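Local coordinates for aminotransferase, class V family protein (Trichomonas vaginalis, PDB 5F8V) that probably catalyses the pyridoxal-phosphate-dependent transfer of an amino group between O-phospho-L-serine and 2-oxoglutarate, the second step of serine biosynthesis, at residues M49-E54 against A250-N255; T56-T61 against I257-E262; P66-I71 against I213-M218; N70-A75 against R234-N239. All coordinates share one frame; numbering follows the deposited sequence.

Contact 1: residues M49-E54 against A250-N255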
# COMPACT_ATOMS: atom_id res chain seq x y z
N MET A 49 17.37 -5.15 -1.28
CA MET A 49 17.22 -6.51 -1.80
C MET A 49 17.58 -7.61 -0.80
O MET A 49 16.99 -8.68 -0.82
CB MET A 49 17.97 -6.66 -3.12
CG MET A 49 17.26 -5.96 -4.27
SD MET A 49 18.23 -5.90 -5.79
CE MET A 49 18.17 -7.60 -6.34
N GLU A 50 18.55 -7.35 0.08
CA GLU A 50 18.86 -8.26 1.19
C GLU A 50 17.74 -8.31 2.24
O GLU A 50 17.37 -9.39 2.70
CB GLU A 50 20.17 -7.86 1.88
CG GLU A 50 21.42 -8.19 1.08
CD GLU A 50 22.70 -7.86 1.84
OE1 GLU A 50 22.82 -6.73 2.35
OE2 GLU A 50 23.58 -8.74 1.92
N GLU A 51 17.23 -7.14 2.63
CA GLU A 51 16.17 -7.06 3.65
C GLU A 51 14.92 -7.82 3.21
O GLU A 51 14.35 -8.57 3.99
CB GLU A 51 15.81 -5.59 3.94
CG GLU A 51 14.68 -5.37 4.95
CD GLU A 51 15.01 -5.81 6.38
OE1 GLU A 51 16.17 -6.11 6.69
OE2 GLU A 51 14.08 -5.83 7.21
N GLN A 52 14.51 -7.61 1.97
CA GLN A 52 13.28 -8.24 1.47
C GLN A 52 13.45 -9.73 1.29
O GLN A 52 12.54 -10.50 1.59
CB GLN A 52 12.83 -7.61 0.17
CG GLN A 52 11.47 -8.14 -0.27
CD GLN A 52 10.85 -7.31 -1.37
OE1 GLN A 52 10.85 -6.09 -1.31
NE2 GLN A 52 10.27 -7.99 -2.36
N LYS A 53 14.62 -10.13 0.79
CA LYS A 53 15.00 -11.54 0.70
C LYS A 53 14.91 -12.18 2.09
O LYS A 53 14.24 -13.18 2.27
CB LYS A 53 16.42 -11.68 0.14
CG LYS A 53 16.90 -13.09 -0.14
CD LYS A 53 18.34 -13.06 -0.66
CE LYS A 53 19.08 -14.36 -0.42
NZ LYS A 53 20.56 -14.18 -0.47
N GLU A 54 15.57 -11.55 3.06
CA GLU A 54 15.57 -12.01 4.45
C GLU A 54 14.15 -12.10 5.02
O GLU A 54 13.78 -13.12 5.62
CB GLU A 54 16.44 -11.09 5.31
CG GLU A 54 16.59 -11.53 6.76
CD GLU A 54 17.31 -10.49 7.60
OE1 GLU A 54 16.69 -9.95 8.55
OE2 GLU A 54 18.48 -10.21 7.30
N ALA A 250 6.83 -1.08 5.26
CA ALA A 250 5.92 -2.11 5.77
C ALA A 250 6.59 -3.48 5.84
O ALA A 250 6.38 -4.23 6.80
CB ALA A 250 4.67 -2.17 4.91
N ILE A 251 7.42 -3.79 4.84
CA ILE A 251 8.10 -5.09 4.77
C ILE A 251 9.19 -5.17 5.83
O ILE A 251 9.27 -6.16 6.56
CB ILE A 251 8.68 -5.35 3.35
CG1 ILE A 251 7.54 -5.50 2.34
CG2 ILE A 251 9.55 -6.60 3.33
CD1 ILE A 251 7.93 -5.13 0.92
N TYR A 252 10.02 -4.13 5.90
CA TYR A 252 11.01 -3.95 6.96
C TYR A 252 10.39 -4.10 8.36
O TYR A 252 10.94 -4.79 9.22
CB TYR A 252 11.70 -2.57 6.82
CG TYR A 252 12.20 -1.93 8.10
CD1 TYR A 252 13.48 -2.17 8.58
CD2 TYR A 252 11.39 -1.05 8.82
CE1 TYR A 252 13.94 -1.57 9.74
CE2 TYR A 252 11.83 -0.45 9.99
CZ TYR A 252 13.11 -0.72 10.45
OH TYR A 252 13.54 -0.12 11.60
N PHE A 253 9.26 -3.45 8.58
CA PHE A 253 8.61 -3.49 9.88
C PHE A 253 7.97 -4.85 10.16
O PHE A 253 8.04 -5.35 11.28
CB PHE A 253 7.60 -2.36 10.06
CG PHE A 253 7.27 -2.09 11.50
CD1 PHE A 253 6.11 -2.59 12.08
CD2 PHE A 253 8.16 -1.38 12.29
CE1 PHE A 253 5.83 -2.34 13.42
CE2 PHE A 253 7.89 -1.14 13.63
CZ PHE A 253 6.73 -1.63 14.19
N ALA A 254 7.38 -5.45 9.14
CA ALA A 254 6.90 -6.82 9.23
C ALA A 254 8.02 -7.76 9.67
O ALA A 254 7.81 -8.59 10.56
CB ALA A 254 6.33 -7.27 7.89
N ASN A 255 9.19 -7.60 9.06
CA ASN A 255 10.37 -8.42 9.38
C ASN A 255 10.80 -8.29 10.84
O ASN A 255 11.19 -9.27 11.47
CB ASN A 255 11.53 -8.09 8.44
CG ASN A 255 12.67 -9.10 8.50
OD1 ASN A 255 12.47 -10.26 8.87
ND2 ASN A 255 13.86 -8.67 8.12
O HOH W 1 13.90 -5.54 9.75
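Asn255 ND2 is shared by two carboxylates of the facing helix, donating to Glu51 OE2 at 3.0 Å and to Glu54 OE1 at 3.1 Å. The bond to Glu51 is nearly straight, 176° at the hydrogen, and lies in the amide plane of Asn255; the one to Glu54 is more bent. Both oxygens are met from above their own carboxylate planes. Glu51 and Asn255 reach for each other tip to tip, whereas Glu54 comes across the amide at about a right angle. A bend at chi2 (67°) in Glu51 sets its CD 3.5 Å from Asn255 ND2. Glu51 OE2 is gripped a second time by a water that donates to it at 2.6 Å and also to Tyr252 O, joining the carboxylate to the opposite backbone. The other end of the amide is fixed as well, because Asn255 OD1 accepts from Arg58 NE while Arg58 NH2 makes a salt bridge with Glu54; this positive charge probably offsets the two nearby carboxylates, of which that of Glu51 is buried. Beside this polar cluster, Ile251 CD1 touches Gln52 OE1 at 3.8 Å, an oxygen that already accepts from Trp48 NE1. The axes of the two segments come within 9.6 Å and run 50° apart, a helix pair joined through one asparagine amide and two glutamates. Helix 46-63 supplies one side and helix 248-263 the other; the latter also rests Phe253 on helix 18-26 and lays Ala250 and Ala254 against Met209 of strand 209-215.

Contact 2: residues T56-T61 against I257-E262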
# COMPACT_ATOMS: atom_id res chain seq x y z
N THR A 56 11.33 -12.49 3.46
CA THR A 56 10.63 -13.59 2.79
C THR A 56 11.02 -14.95 3.39
O THR A 56 10.15 -15.78 3.73
CB THR A 56 10.91 -13.58 1.27
OG1 THR A 56 10.59 -12.28 0.73
CG2 THR A 56 10.08 -14.64 0.55
N GLU A 57 12.33 -15.16 3.50
CA GLU A 57 12.89 -16.37 4.10
C GLU A 57 12.44 -16.55 5.55
O GLU A 57 12.07 -17.65 5.95
CB GLU A 57 14.43 -16.35 4.02
CG GLU A 57 14.99 -16.69 2.64
CD GLU A 57 16.45 -16.27 2.44
OE1 GLU A 57 17.15 -15.94 3.42
OE2 GLU A 57 16.91 -16.27 1.28
N ARG A 58 12.46 -15.47 6.32
CA ARG A 58 12.09 -15.55 7.74
C ARG A 58 10.62 -15.99 7.88
O ARG A 58 10.30 -16.83 8.72
CB ARG A 58 12.35 -14.22 8.45
CG ARG A 58 12.32 -14.33 9.96
CD ARG A 58 12.70 -13.04 10.66
NE ARG A 58 13.99 -12.47 10.26
CZ ARG A 58 15.20 -12.82 10.72
NH1 ARG A 58 15.37 -13.76 11.65
NH2 ARG A 58 16.27 -12.18 10.26
N LEU A 59 9.75 -15.43 7.05
CA LEU A 59 8.35 -15.82 7.05
C LEU A 59 8.21 -17.29 6.65
O LEU A 59 7.38 -18.00 7.22
CB LEU A 59 7.54 -14.94 6.11
CG LEU A 59 6.03 -15.20 6.03
CD1 LEU A 59 5.37 -15.02 7.39
CD2 LEU A 59 5.40 -14.27 5.00
N ARG A 60 9.01 -17.72 5.67
CA ARG A 60 9.01 -19.12 5.26
C ARG A 60 9.40 -20.03 6.42
O ARG A 60 8.77 -21.06 6.62
CB ARG A 60 9.91 -19.37 4.03
CG ARG A 60 9.90 -20.82 3.56
CD ARG A 60 10.75 -21.07 2.33
NE ARG A 60 10.34 -20.28 1.17
CZ ARG A 60 9.26 -20.50 0.43
NH1 ARG A 60 8.41 -21.49 0.69
NH2 ARG A 60 9.01 -19.72 -0.61
N THR A 61 10.42 -19.63 7.19
CA THR A 61 10.89 -20.40 8.34
C THR A 61 9.80 -20.46 9.42
O THR A 61 9.45 -21.54 9.86
CB THR A 61 12.20 -19.82 8.93
OG1 THR A 61 13.27 -20.04 8.00
CG2 THR A 61 12.56 -20.48 10.25
N ILE A 257 8.76 -7.68 13.34
CA ILE A 257 7.78 -8.50 14.04
C ILE A 257 8.05 -10.00 13.85
O ILE A 257 7.93 -10.75 14.81
CB ILE A 257 6.32 -8.15 13.64
CG1 ILE A 257 5.98 -6.73 14.08
CG2 ILE A 257 5.34 -9.13 14.29
CD1 ILE A 257 4.73 -6.16 13.43
N PHE A 258 8.44 -10.43 12.65
CA PHE A 258 8.78 -11.85 12.44
C PHE A 258 9.90 -12.30 13.40
O PHE A 258 9.80 -13.34 14.05
CB PHE A 258 9.19 -12.14 10.98
CG PHE A 258 8.13 -11.84 9.94
CD1 PHE A 258 6.77 -11.75 10.26
CD2 PHE A 258 8.50 -11.66 8.62
CE1 PHE A 258 5.82 -11.47 9.28
CE2 PHE A 258 7.56 -11.38 7.64
CZ PHE A 258 6.22 -11.28 7.97
N LYS A 259 10.94 -11.47 13.51
CA LYS A 259 12.03 -11.73 14.45
C LYS A 259 11.48 -11.80 15.88
O LYS A 259 11.78 -12.72 16.62
CB LYS A 259 13.09 -10.63 14.38
CG LYS A 259 13.83 -10.49 13.06
CD LYS A 259 14.56 -9.16 13.00
CE LYS A 259 15.25 -8.95 11.67
NZ LYS A 259 15.73 -7.55 11.50
N TRP A 260 10.66 -10.82 16.25
CA TRP A 260 10.05 -10.83 17.58
C TRP A 260 9.27 -12.11 17.87
O TRP A 260 9.38 -12.65 18.97
CB TRP A 260 9.19 -9.58 17.80
CG TRP A 260 8.45 -9.59 19.09
CD1 TRP A 260 8.90 -9.15 20.31
CD2 TRP A 260 7.12 -10.03 19.29
NE1 TRP A 260 7.92 -9.30 21.25
CE2 TRP A 260 6.81 -9.84 20.65
CE3 TRP A 260 6.15 -10.58 18.45
CZ2 TRP A 260 5.58 -10.19 21.20
CZ3 TRP A 260 4.90 -10.93 19.00
CH2 TRP A 260 4.64 -10.72 20.35
N ILE A 261 8.52 -12.61 16.90
CA ILE A 261 7.79 -13.87 17.05
C ILE A 261 8.75 -15.04 17.26
O ILE A 261 8.49 -15.91 18.09
CB ILE A 261 6.87 -14.17 15.83
CG1 ILE A 261 5.74 -13.14 15.74
CG2 ILE A 261 6.27 -15.57 15.93
CD1 ILE A 261 4.96 -13.20 14.44
N GLU A 262 9.84 -15.07 16.50
CA GLU A 262 10.86 -16.12 16.67
C GLU A 262 11.47 -16.07 18.07
O GLU A 262 11.66 -17.12 18.70
CB GLU A 262 11.94 -16.04 15.60
CG GLU A 262 11.44 -16.43 14.23
CD GLU A 262 12.52 -16.38 13.16
OE1 GLU A 262 13.24 -15.36 13.06
OE2 GLU A 262 12.64 -17.36 12.40
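Leu59 lies over one face of the Phe258 ring, and this is the buried, apolar side of the contact. Leu59 CD1 makes a CH-pi contact 4.2 Å from the ring centroid, displaced toward the rim at CZ and CE1, while Leu59 CB meets Phe258 CE2 at 3.9 Å. Next to it Arg58 packs closely on the facing helix: its CD rests 3.6 Å from Phe258 CB, and the turn at chi3 (-55°) leaves NE 3.4 Å from Lys259 CG, which sits over a face of the guanidinium. At the edge of that group, in its plane, Arg58 NH1 donates to Glu262 OE1 at 3.0 Å in a salt bridge that is nearly straight (168°), with the two flat groups almost perpendicular. With its other two nitrogens engaged by Glu54 and Asn255, the guanidinium is restrained from turning. The loose, solvent side lies farther out, where Thr61 CG2 merely brushes Glu262 OE2 at 3.8 Å. The segments run in the same general direction, 33° apart, their axes about 10.0 Å from each other. Leu183 of a loop touches both Leu59 and Phe258. Leu59 also touches Ile71, so helix 46-63 packs on strand 69-75 as well as on helix 248-263, while Ile257 and Trp260 pack on Cys20 of helix 18-26.

Contact 3: residues P66-I71 against I213-M218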
# COMPACT_ATOMS: atom_id res chain seq x y z
N PRO A 66 6.03 -24.80 2.58
CA PRO A 66 6.76 -25.70 1.66
C PRO A 66 7.20 -25.02 0.35
O PRO A 66 6.63 -24.00 -0.05
CB PRO A 66 5.75 -26.82 1.39
CG PRO A 66 4.68 -26.68 2.43
CD PRO A 66 4.64 -25.23 2.77
N GLU A 67 8.20 -25.60 -0.31
CA GLU A 67 8.83 -24.98 -1.47
C GLU A 67 7.98 -24.96 -2.75
O GLU A 67 8.33 -24.27 -3.70
CB GLU A 67 10.20 -25.63 -1.77
CG GLU A 67 11.20 -25.60 -0.62
CD GLU A 67 11.62 -24.21 -0.16
OE1 GLU A 67 12.12 -24.10 0.98
OE2 GLU A 67 11.47 -23.22 -0.91
N ASN A 68 6.86 -25.68 -2.77
CA ASN A 68 5.87 -25.51 -3.86
C ASN A 68 4.94 -24.29 -3.71
O ASN A 68 3.98 -24.14 -4.47
CB ASN A 68 5.04 -26.80 -4.08
CG ASN A 68 4.23 -27.19 -2.85
OD1 ASN A 68 4.68 -27.02 -1.73
ND2 ASN A 68 3.04 -27.74 -3.07
N PHE A 69 5.23 -23.41 -2.74
CA PHE A 69 4.51 -22.15 -2.57
C PHE A 69 5.42 -20.95 -2.77
O PHE A 69 6.53 -20.93 -2.26
CB PHE A 69 3.89 -22.08 -1.17
CG PHE A 69 2.76 -23.03 -0.98
CD1 PHE A 69 1.44 -22.59 -1.04
CD2 PHE A 69 3.00 -24.38 -0.73
CE1 PHE A 69 0.38 -23.47 -0.85
CE2 PHE A 69 1.95 -25.27 -0.56
CZ PHE A 69 0.64 -24.81 -0.62
N ASN A 70 4.95 -19.97 -3.53
CA ASN A 70 5.56 -18.63 -3.58
C ASN A 70 5.05 -17.77 -2.42
O ASN A 70 3.92 -17.94 -1.98
CB ASN A 70 5.22 -17.91 -4.89
CG ASN A 70 5.70 -18.67 -6.11
OD1 ASN A 70 6.89 -18.87 -6.31
ND2 ASN A 70 4.76 -19.08 -6.95
N ILE A 71 5.89 -16.83 -1.96
CA ILE A 71 5.52 -15.87 -0.93
C ILE A 71 5.61 -14.48 -1.53
O ILE A 71 6.65 -14.10 -2.08
CB ILE A 71 6.43 -15.98 0.32
CG1 ILE A 71 6.35 -17.40 0.92
CG2 ILE A 71 6.03 -14.95 1.38
CD1 ILE A 71 7.34 -17.67 2.04
N ILE A 213 0.38 -15.88 -0.17
CA ILE A 213 1.12 -17.14 -0.29
C ILE A 213 0.35 -18.02 -1.25
O ILE A 213 -0.82 -18.32 -1.00
CB ILE A 213 1.26 -17.83 1.08
CG1 ILE A 213 2.16 -16.97 2.00
CG2 ILE A 213 1.83 -19.24 0.93
CD1 ILE A 213 2.25 -17.46 3.43
N ILE A 214 1.00 -18.43 -2.35
CA ILE A 214 0.31 -19.09 -3.48
C ILE A 214 0.99 -20.40 -3.87
O ILE A 214 2.21 -20.43 -4.07
CB ILE A 214 0.28 -18.18 -4.74
CG1 ILE A 214 -0.25 -16.78 -4.38
CG2 ILE A 214 -0.56 -18.83 -5.85
CD1 ILE A 214 -0.06 -15.74 -5.47
N ARG A 215 0.20 -21.46 -4.00
CA ARG A 215 0.71 -22.76 -4.46
C ARG A 215 1.04 -22.63 -5.96
O ARG A 215 0.22 -22.11 -6.73
CB ARG A 215 -0.34 -23.86 -4.24
CG ARG A 215 0.22 -25.28 -4.17
CD ARG A 215 -0.71 -26.29 -4.81
NE ARG A 215 -1.86 -26.68 -4.02
CZ ARG A 215 -3.03 -27.11 -4.51
NH1 ARG A 215 -3.25 -27.23 -5.82
NH2 ARG A 215 -4.00 -27.43 -3.66
N LYS A 216 2.23 -23.08 -6.36
CA LYS A 216 2.76 -22.78 -7.71
C LYS A 216 1.92 -23.22 -8.92
O LYS A 216 1.85 -22.48 -9.90
CB LYS A 216 4.20 -23.30 -7.86
CG LYS A 216 5.21 -22.44 -7.13
CD LYS A 216 6.60 -23.06 -7.11
CE LYS A 216 7.57 -22.11 -6.44
NZ LYS A 216 8.88 -22.76 -6.18
N ASP A 217 1.28 -24.39 -8.85
CA ASP A 217 0.38 -24.85 -9.94
C ASP A 217 -0.90 -24.01 -10.10
O ASP A 217 -1.50 -24.01 -11.17
CB ASP A 217 0.02 -26.34 -9.82
CG ASP A 217 -0.73 -26.67 -8.54
OD1 ASP A 217 -0.31 -26.11 -7.51
OD2 ASP A 217 -1.70 -27.46 -8.56
N MET A 218 -1.30 -23.28 -9.05
CA MET A 218 -2.45 -22.36 -9.15
C MET A 218 -2.16 -21.22 -10.13
O MET A 218 -3.06 -20.77 -10.83
CB MET A 218 -2.83 -21.78 -7.78
CG MET A 218 -3.31 -22.81 -6.76
SD MET A 218 -4.90 -23.54 -7.17
CE MET A 218 -6.01 -22.17 -6.89
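Glu67 O takes a hydrogen bond from Lys216 NZ at 3.0 Å, reached by an extended lysine chain and met almost along the C=O axis. It belongs to the type I turn from Pro66 to Phe69 that leads into the strand. One residue on, Asn68 O accepts from Lys216 N at 2.8 Å, so the same lysine clasps the turn with backbone and tip alike. The Asn68 amide lies alongside Arg215, pointing the same way, its plane almost parallel to the guanidinium. Phe69 forms a non-hydrogen-bonded pair with Arg215. Arg215 CG stands over one face of the ring, 3.9 Å from the centroid in a CH-pi contact, while the guanidinium is turned 82° from the ring. Asn70 and Ile214 are the hydrogen-bonded pair, with Asn70 N to Ile214 O at 2.8 Å and Ile214 N to Asn70 O at 3.0 Å. On this face of the sheet Asn70 OD1 lies against Lys216 CE at 3.3 Å. Ile71 closes the run opposite Ile213, their CG1 atoms 4.3 Å apart on the face that carries Phe69. The antiparallel ladder sets strand 69-75 at the edge of the seven-stranded sheet beside strand 209-215, which runs against both its neighbours, an arrangement characteristic of the large domain of fold-type I pyridoxal-phosphate enzymes.

Contact 4: residues N70-A75 against R234-N239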
# COMPACT_ATOMS: atom_id res chain seq x y z
N ASN A 70 4.95 -19.97 -3.53
CA ASN A 70 5.56 -18.63 -3.58
C ASN A 70 5.05 -17.77 -2.42
O ASN A 70 3.92 -17.94 -1.98
CB ASN A 70 5.22 -17.91 -4.89
CG ASN A 70 5.70 -18.67 -6.11
OD1 ASN A 70 6.89 -18.87 -6.31
ND2 ASN A 70 4.76 -19.08 -6.95
N ILE A 71 5.89 -16.83 -1.96
CA ILE A 71 5.52 -15.87 -0.93
C ILE A 71 5.61 -14.48 -1.53
O ILE A 71 6.65 -14.10 -2.08
CB ILE A 71 6.43 -15.98 0.32
CG1 ILE A 71 6.35 -17.40 0.92
CG2 ILE A 71 6.03 -14.95 1.38
CD1 ILE A 71 7.34 -17.67 2.04
N LEU A 72 4.52 -13.72 -1.44
CA LEU A 72 4.49 -12.34 -1.95
C LEU A 72 4.25 -11.34 -0.84
O LEU A 72 3.49 -11.59 0.08
CB LEU A 72 3.38 -12.17 -3.00
CG LEU A 72 3.32 -13.13 -4.18
CD1 LEU A 72 2.22 -12.68 -5.14
CD2 LEU A 72 4.64 -13.22 -4.92
N PHE A 73 4.94 -10.20 -0.93
CA PHE A 73 4.58 -8.99 -0.22
C PHE A 73 4.05 -8.06 -1.29
O PHE A 73 4.76 -7.79 -2.27
CB PHE A 73 5.80 -8.35 0.44
CG PHE A 73 6.38 -9.16 1.55
CD1 PHE A 73 5.79 -9.16 2.81
CD2 PHE A 73 7.53 -9.92 1.36
CE1 PHE A 73 6.32 -9.90 3.85
CE2 PHE A 73 8.07 -10.67 2.40
CZ PHE A 73 7.47 -10.66 3.64
N VAL A 74 2.83 -7.57 -1.12
CA VAL A 74 2.20 -6.67 -2.10
C VAL A 74 1.62 -5.41 -1.47
O VAL A 74 1.31 -5.38 -0.28
CB VAL A 74 1.10 -7.40 -2.91
CG1 VAL A 74 1.74 -8.40 -3.85
CG2 VAL A 74 0.08 -8.09 -1.99
N ALA A 75 1.53 -4.35 -2.27
CA ALA A 75 0.84 -3.13 -1.87
C ALA A 75 -0.65 -3.44 -1.82
O ALA A 75 -1.13 -4.28 -2.57
CB ALA A 75 1.11 -2.01 -2.86
N ARG A 234 1.42 -13.80 -11.06
CA ARG A 234 2.53 -14.28 -11.90
C ARG A 234 3.55 -13.18 -12.14
O ARG A 234 4.75 -13.42 -12.02
CB ARG A 234 2.02 -14.76 -13.27
CG ARG A 234 1.17 -16.00 -13.21
CD ARG A 234 0.11 -16.04 -14.30
NE ARG A 234 -1.00 -16.89 -13.88
CZ ARG A 234 -1.95 -16.54 -13.01
NH1 ARG A 234 -1.98 -15.32 -12.46
NH2 ARG A 234 -2.90 -17.42 -12.69
N ILE A 235 3.07 -11.98 -12.47
CA ILE A 235 3.95 -10.82 -12.68
C ILE A 235 4.73 -10.50 -11.39
O ILE A 235 5.92 -10.20 -11.46
CB ILE A 235 3.16 -9.58 -13.24
CG1 ILE A 235 3.08 -9.63 -14.77
CG2 ILE A 235 3.83 -8.25 -12.88
CD1 ILE A 235 2.44 -10.88 -15.33
N GLN A 236 4.07 -10.57 -10.23
CA GLN A 236 4.75 -10.36 -8.93
C GLN A 236 5.85 -11.40 -8.70
O GLN A 236 6.98 -11.03 -8.37
CB GLN A 236 3.75 -10.41 -7.76
CG GLN A 236 2.76 -9.25 -7.69
CD GLN A 236 3.42 -7.90 -7.50
OE1 GLN A 236 4.54 -7.79 -6.99
NE2 GLN A 236 2.73 -6.85 -7.92
N VAL A 237 5.52 -12.67 -8.88
CA VAL A 237 6.48 -13.78 -8.70
C VAL A 237 7.68 -13.62 -9.65
O VAL A 237 8.83 -13.65 -9.21
CB VAL A 237 5.79 -15.15 -8.93
CG1 VAL A 237 6.80 -16.29 -8.99
CG2 VAL A 237 4.74 -15.42 -7.84
N LYS A 238 7.38 -13.40 -10.93
CA LYS A 238 8.40 -13.22 -11.98
C LYS A 238 9.42 -12.12 -11.66
O LYS A 238 10.58 -12.25 -12.03
CB LYS A 238 7.71 -12.91 -13.33
CG LYS A 238 8.60 -13.08 -14.56
CD LYS A 238 7.82 -12.75 -15.83
CE LYS A 238 8.66 -12.96 -17.09
NZ LYS A 238 9.83 -12.03 -17.15
N ASN A 239 8.98 -11.05 -10.98
CA ASN A 239 9.83 -9.90 -10.63
C ASN A 239 10.18 -9.78 -9.13
O ASN A 239 10.49 -8.68 -8.66
CB ASN A 239 9.16 -8.60 -11.12
CG ASN A 239 9.12 -8.51 -12.64
OD1 ASN A 239 10.11 -8.18 -13.27
ND2 ASN A 239 7.95 -8.77 -13.22
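Gln236 meets the strand residues Leu72 and Val74 along most of its length. Its CB lies 3.8 Å from Leu72 CD1 and slightly farther from Leu72 CD2, so the leucine fork closes on the first carbon of the chain. CG, the next atom, comes within 4.1 Å of Val74 CG1. The chain bends at chi2 (-62°), and CD stays over the same methyl, 4.0 Å from Val74 CG1. At the tip, NE2 donates to Thr230 O, outside the strand, while Val74 meets the amide carbon with a methyl. The following residue, Val237, packs farther back along the strand, on Leu72 and Asn70. CG2 packs on Leu72 CD2 at 3.7 Å, and CG1 lies 3.7 Å from Asn70 OD1, with the asparagine side chain crossing the valine at about a right angle. The helix ends just beyond, where Asn239 ND2 donates back to Ile235 O at 3.0 Å; the backbone N of Asn239 reaches that oxygen from the opposite face of the carbonyl plane, so the last turn is doubly tied. Short helix 233-238 runs across strand 69-75, 101° from its direction, in a packing of side chains alone. At the end of the strand Ala75 touches Gly76 of the second subunit. The helix covers the Leu72 face of this edge strand, where Leu72 also touches Ile214 of strand 209-215; on the other face Ile71 and Phe73 meet helix 46-63, Phe73 reaching Ile251 and Phe258 of helix 248-263 too.

How the contacts relate
Contacts 1 and 2 are successive sections of a single helix pair, 46-63 with 248-263. The first is buried yet polar, the second pairs an apolar layer with a charged, more open one, and the bond between Arg58 NE and Asn255 OD1 joins them. Contacts 3 and 4 share strand 69-75 instead. Contact 3 is backbone pairing that continues into an exposed turn clasped by a lysine; contact 4 is buried and rests mainly on aliphatic packing, with the Asn70 amide against a valine. The helix pair and the strand meet where Ile251 touches Phe73, Leu59 and Thr56 meet Ile71, and Arg60 bonds to Phe69 O, so the edge strand is sandwiched between helix 46-63 and helix 233-238.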